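Local coordinates for protein branched-chain phosphotransacylase (Enterococcus faecalis, PDB 1YCO) that probably transfers acyl groups between phosphate and coenzyme A, acting as a branched-chain phosphotransacylase, at residues M1-I14 with L64-I78. Residues are numbered along the deposited sequence; the frame is centred on the assembly and turned at random.
Sequences MITVSIAGGSQPEI and LVATGQAQILLKGII
Two neighbouring strands of a five-stranded parallel sheet, 2-7 and 72-75, make this contact, with strand 29-35 on the other flank of 2-7. From Ser5 onward the ladder is regular: Ser5 N bonds Ile72 O, Leu74 N bonds Ser5 O at 2.9 Å, and Ala7 N bonds Leu74 O at 3.0 Å. At the N-terminal end a side chain takes over from the backbone. Gln71, bent at chi2 (61°), brings its amide OE1 to Thr3 N (2.8 Å, 174° at the hydrogen), while Gln71 N returns a bond to Thr3 O; a glutamine suits this place because its amide can imitate a strand's carbonyl.

The side chains sort onto two faces. On one, Ile6 and Leu74 run alongside each other, CG2 of Ile6 3.7 Å from CD2 of Leu74, and Val4 packs CG1 on CB of Leu74; the branched aliphatic residues fill this layer, with Ile72 also touching Val273 of helix 259-274. On the other face small Ser5 lets helix 54-66 come close: its CB meets Leu64 CD2 and Ala70 CB, both at 4.0 Å, and its OG, anti to the backbone N (chi1 175°), bonds Ala61 O in that helix.

Past the strands, Ile77 N donates to Gly8 O at 2.7 Å. Gly8 has positive phi, which favours glycine, and the backbones come close, Gly76 CA lying 3.4 Å from Gly8 O. Ile77 lays CD1 across the Glu13 side chain, whose OE2 forms a salt bridge with Arg255.

The chemistry thus joins buried apolar layers to a short backbone ladder, extended at one end by a glutamine amide and at the other by the bond from Ile77 N to Gly8 O, beside the close approach of Gly76.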
loop_
_atom_site.group_PDB
_atom_site.type_symbol
_atom_site.label_atom_id
_atom_site.label_comp_id
_atom_site.label_asym_id
_atom_site.label_seq_id
_atom_site.Cartn_x
_atom_site.Cartn_y
_atom_site.Cartn_z
ATOM N N MET A 1 -32.559 17.288 -9.777
ATOM C CA MET A 1 -32.911 16.613 -8.505
ATOM C C MET A 1 -32.291 15.228 -8.509
ATOM O O MET A 1 -32.349 14.519 -9.512
ATOM C CB MET A 1 -34.427 16.520 -8.370
ATOM C CG MET A 1 -34.922 16.335 -6.953
ATOM S SD MET A 1 -35.159 14.630 -6.548
ATOM C CE MET A 1 -36.613 14.254 -7.569
ATOM N N ILE A 2 -31.688 14.851 -7.384
ATOM C CA ILE A 2 -31.029 13.559 -7.265
ATOM C C ILE A 2 -31.713 12.638 -6.269
ATOM O O ILE A 2 -31.819 12.956 -5.088
ATOM C CB ILE A 2 -29.546 13.742 -6.850
ATOM C CG1 ILE A 2 -28.776 14.386 -8.001
ATOM C CG2 ILE A 2 -28.940 12.400 -6.430
ATOM C CD1 ILE A 2 -27.316 14.624 -7.718
ATOM N N THR A 3 -32.175 11.494 -6.760
ATOM C CA THR A 3 -32.826 10.507 -5.916
ATOM C C THR A 3 -31.826 9.372 -5.664
ATOM O O THR A 3 -31.126 8.943 -6.581
ATOM C CB THR A 3 -34.099 9.926 -6.605
ATOM O OG1 THR A 3 -35.036 10.980 -6.843
ATOM C CG2 THR A 3 -34.755 8.863 -5.736
ATOM N N VAL A 4 -31.752 8.904 -4.422
ATOM C CA VAL A 4 -30.847 7.816 -4.071
ATOM C C VAL A 4 -31.613 6.575 -3.585
ATOM O O VAL A 4 -32.496 6.649 -2.717
ATOM C CB VAL A 4 -29.837 8.238 -2.963
ATOM C CG1 VAL A 4 -28.841 7.118 -2.719
ATOM C CG2 VAL A 4 -29.095 9.509 -3.362
ATOM N N SER A 5 -31.260 5.430 -4.153
ATOM C CA SER A 5 -31.880 4.161 -3.805
ATOM C C SER A 5 -30.965 3.409 -2.832
ATOM O O SER A 5 -29.788 3.206 -3.108
ATOM C CB SER A 5 -32.101 3.356 -5.091
ATOM O OG SER A 5 -32.588 2.054 -4.846
ATOM N N ILE A 6 -31.505 2.991 -1.694
ATOM C CA ILE A 6 -30.692 2.294 -0.700
ATOM C C ILE A 6 -31.170 0.877 -0.412
ATOM O O ILE A 6 -32.298 0.665 0.043
ATOM C CB ILE A 6 -30.665 3.077 0.626
ATOM C CG1 ILE A 6 -30.270 4.534 0.346
ATOM C CG2 ILE A 6 -29.700 2.409 1.612
ATOM C CD1 ILE A 6 -30.062 5.380 1.567
ATOM N N ALA A 7 -30.295 -0.093 -0.663
ATOM C CA ALA A 7 -30.612 -1.497 -0.427
ATOM C C ALA A 7 -30.281 -1.870 1.016
ATOM O O ALA A 7 -29.113 -2.021 1.381
ATOM C CB ALA A 7 -29.834 -2.384 -1.399
ATOM N N GLY A 8 -31.323 -2.015 1.828
ATOM C CA GLY A 8 -31.135 -2.352 3.221
ATOM C C GLY A 8 -30.689 -1.123 3.984
ATOM O O GLY A 8 -29.757 -1.181 4.785
ATOM N N GLY A 9 -31.362 -0.004 3.738
ATOM C CA GLY A 9 -30.994 1.238 4.395
ATOM C C GLY A 9 -31.795 1.619 5.625
ATOM O O GLY A 9 -31.555 2.667 6.216
ATOM N N SER A 10 -32.750 0.787 6.020
ATOM C CA SER A 10 -33.537 1.122 7.197
ATOM C C SER A 10 -32.760 0.759 8.459
ATOM O O SER A 10 -33.172 -0.111 9.225
ATOM C CB SER A 10 -34.872 0.392 7.171
ATOM O OG SER A 10 -35.699 0.866 8.216
ATOM N N GLN A 11 -31.643 1.450 8.672
ATOM C CA GLN A 11 -30.778 1.200 9.819
ATOM C C GLN A 11 -30.352 2.501 10.498
ATOM O O GLN A 11 -30.128 3.512 9.832
ATOM C CB GLN A 11 -29.538 0.443 9.351
ATOM C CG GLN A 11 -29.854 -0.712 8.415
ATOM C CD GLN A 11 -30.512 -1.886 9.123
ATOM O OE1 GLN A 11 -30.870 -2.882 8.494
ATOM N NE2 GLN A 11 -30.671 -1.774 10.434
ATOM N N PRO A 12 -30.214 2.490 11.836
ATOM C CA PRO A 12 -29.811 3.724 12.525
ATOM C C PRO A 12 -28.488 4.285 11.998
ATOM O O PRO A 12 -28.226 5.487 12.096
ATOM C CB PRO A 12 -29.751 3.297 13.994
ATOM C CG PRO A 12 -29.352 1.861 13.914
ATOM C CD PRO A 12 -30.197 1.339 12.759
ATOM N N GLU A 13 -27.668 3.406 11.426
ATOM C CA GLU A 13 -26.386 3.812 10.854
ATOM C C GLU A 13 -26.654 4.574 9.545
ATOM O O GLU A 13 -26.045 5.614 9.283
ATOM C CB GLU A 13 -25.517 2.588 10.561
ATOM C CG GLU A 13 -25.402 1.588 11.710
ATOM C CD GLU A 13 -26.498 0.536 11.692
ATOM O OE1 GLU A 13 -26.790 0.006 10.595
ATOM O OE2 GLU A 13 -27.050 0.225 12.775
ATOM N N ILE A 14 -27.569 4.053 8.728
ATOM C CA ILE A 14 -27.911 4.704 7.476
ATOM C C ILE A 14 -28.672 5.994 7.778
ATOM O O ILE A 14 -28.495 7.005 7.099
ATOM C CB ILE A 14 -28.770 3.770 6.561
ATOM C CG1 ILE A 14 -27.958 2.539 6.150
ATOM C CG2 ILE A 14 -29.244 4.517 5.328
ATOM C CD1 ILE A 14 -26.657 2.849 5.384
ATOM N N LEU A 64 -35.143 0.464 -9.264
ATOM C CA LEU A 64 -35.336 1.909 -9.220
ATOM C C LEU A 64 -34.222 2.653 -9.973
ATOM O O LEU A 64 -34.425 3.765 -10.466
ATOM C CB LEU A 64 -35.381 2.375 -7.766
ATOM C CG LEU A 64 -36.085 3.705 -7.494
ATOM C CD1 LEU A 64 -37.567 3.540 -7.803
ATOM C CD2 LEU A 64 -35.891 4.089 -6.026
ATOM N N VAL A 65 -33.048 2.027 -10.054
ATOM C CA VAL A 65 -31.904 2.604 -10.753
ATOM C C VAL A 65 -31.923 2.198 -12.225
ATOM O O VAL A 65 -31.481 2.964 -13.088
ATOM C CB VAL A 65 -30.547 2.154 -10.106
ATOM C CG1 VAL A 65 -29.398 2.384 -11.068
ATOM C CG2 VAL A 65 -30.293 2.937 -8.813
ATOM N N ALA A 66 -32.443 1.001 -12.505
ATOM C CA ALA A 66 -32.538 0.486 -13.872
ATOM C C ALA A 66 -32.882 1.609 -14.848
ATOM O O ALA A 66 -32.400 1.627 -15.980
ATOM C CB ALA A 66 -33.587 -0.618 -13.949
ATOM N N THR A 67 -33.709 2.552 -14.402
ATOM C CA THR A 67 -34.082 3.697 -15.232
ATOM C C THR A 67 -33.707 4.988 -14.509
ATOM O O THR A 67 -33.170 4.950 -13.402
ATOM C CB THR A 67 -35.581 3.737 -15.511
ATOM O OG1 THR A 67 -36.257 4.250 -14.363
ATOM C CG2 THR A 67 -36.099 2.345 -15.818
ATOM N N GLY A 68 -34.001 6.127 -15.131
ATOM C CA GLY A 68 -33.678 7.406 -14.522
ATOM C C GLY A 68 -34.483 7.663 -13.266
ATOM O O GLY A 68 -34.610 8.803 -12.826
ATOM N N GLN A 69 -35.031 6.603 -12.684
ATOM C CA GLN A 69 -35.827 6.737 -11.472
ATOM C C GLN A 69 -34.898 7.147 -10.328
ATOM O O GLN A 69 -35.244 7.990 -9.497
ATOM C CB GLN A 69 -36.518 5.411 -11.152
ATOM C CG GLN A 69 -37.839 5.557 -10.420
ATOM C CD GLN A 69 -39.014 5.766 -11.360
ATOM O OE1 GLN A 69 -39.423 4.849 -12.070
ATOM N NE2 GLN A 69 -39.559 6.975 -11.365
ATOM N N ALA A 70 -33.717 6.538 -10.295
ATOM C CA ALA A 70 -32.713 6.853 -9.284
ATOM C C ALA A 70 -31.413 7.096 -10.036
ATOM O O ALA A 70 -31.178 6.488 -11.082
ATOM C CB ALA A 70 -32.566 5.697 -8.293
ATOM N N GLN A 71 -30.584 7.993 -9.506
ATOM C CA GLN A 71 -29.309 8.368 -10.121
ATOM C C GLN A 71 -28.101 7.783 -9.393
ATOM O O GLN A 71 -26.976 7.841 -9.892
ATOM C CB GLN A 71 -29.159 9.895 -10.150
ATOM C CG GLN A 71 -30.149 10.626 -11.026
ATOM C CD GLN A 71 -31.598 10.426 -10.594
ATOM O OE1 GLN A 71 -32.003 10.812 -9.490
ATOM N NE2 GLN A 71 -32.383 9.801 -11.465
ATOM N N ILE A 72 -28.326 7.253 -8.199
ATOM C CA ILE A 72 -27.243 6.661 -7.431
ATOM C C ILE A 72 -27.744 5.461 -6.637
ATOM O O ILE A 72 -28.826 5.498 -6.053
ATOM C CB ILE A 72 -26.626 7.671 -6.437
ATOM C CG1 ILE A 72 -26.006 8.849 -7.196
ATOM C CG2 ILE A 72 -25.562 6.986 -5.594
ATOM C CD1 ILE A 72 -25.616 10.015 -6.292
ATOM N N LEU A 73 -26.958 4.397 -6.631
ATOM C CA LEU A 73 -27.304 3.202 -5.890
ATOM C C LEU A 73 -26.371 3.129 -4.682
ATOM O O LEU A 73 -25.170 3.378 -4.804
ATOM C CB LEU A 73 -27.118 1.965 -6.770
ATOM C CG LEU A 73 -27.507 0.632 -6.128
ATOM C CD1 LEU A 73 -28.996 0.651 -5.792
ATOM C CD2 LEU A 73 -27.191 -0.502 -7.075
ATOM N N LEU A 74 -26.929 2.795 -3.522
ATOM C CA LEU A 74 -26.143 2.709 -2.302
ATOM C C LEU A 74 -26.474 1.449 -1.506
ATOM O O LEU A 74 -27.634 1.188 -1.182
ATOM C CB LEU A 74 -26.381 3.958 -1.450
ATOM C CG LEU A 74 -25.543 4.164 -0.186
ATOM C CD1 LEU A 74 -25.417 5.658 0.102
ATOM C CD2 LEU A 74 -26.190 3.440 0.998
ATOM N N LYS A 75 -25.442 0.675 -1.193
ATOM C CA LYS A 75 -25.603 -0.566 -0.453
ATOM C C LYS A 75 -25.617 -0.387 1.060
ATOM O O LYS A 75 -24.570 -0.161 1.678
ATOM C CB LYS A 75 -24.486 -1.544 -0.820
ATOM C CG LYS A 75 -24.639 -2.909 -0.171
ATOM C CD LYS A 75 -23.423 -3.778 -0.397
ATOM C CE LYS A 75 -22.421 -3.628 0.727
ATOM N NZ LYS A 75 -22.957 -4.151 2.018
ATOM N N GLY A 76 -26.804 -0.493 1.652
ATOM C CA GLY A 76 -26.935 -0.375 3.095
ATOM C C GLY A 76 -26.488 -1.688 3.710
ATOM O O GLY A 76 -25.380 -2.148 3.436
ATOM N N ILE A 77 -27.337 -2.304 4.529
ATOM C CA ILE A 77 -26.989 -3.584 5.151
ATOM C C ILE A 77 -27.563 -4.744 4.328
ATOM O O ILE A 77 -28.746 -5.055 4.415
ATOM C CB ILE A 77 -27.509 -3.656 6.602
ATOM C CG1 ILE A 77 -26.817 -2.588 7.445
ATOM C CG2 ILE A 77 -27.234 -5.041 7.196
ATOM C CD1 ILE A 77 -27.248 -2.583 8.899
ATOM N N ILE A 78 -26.708 -5.367 3.524
ATOM C CA ILE A 78 -27.105 -6.477 2.668
ATOM C C ILE A 78 -25.848 -7.079 2.043
ATOM O O ILE A 78 -24.890 -6.358 1.764
ATOM C CB ILE A 78 -28.061 -5.995 1.534
ATOM C CG1 ILE A 78 -28.368 -7.149 0.577
ATOM C CG2 ILE A 78 -27.422 -4.838 0.771
ATOM C CD1 ILE A 78 -29.387 -6.795 -0.493
#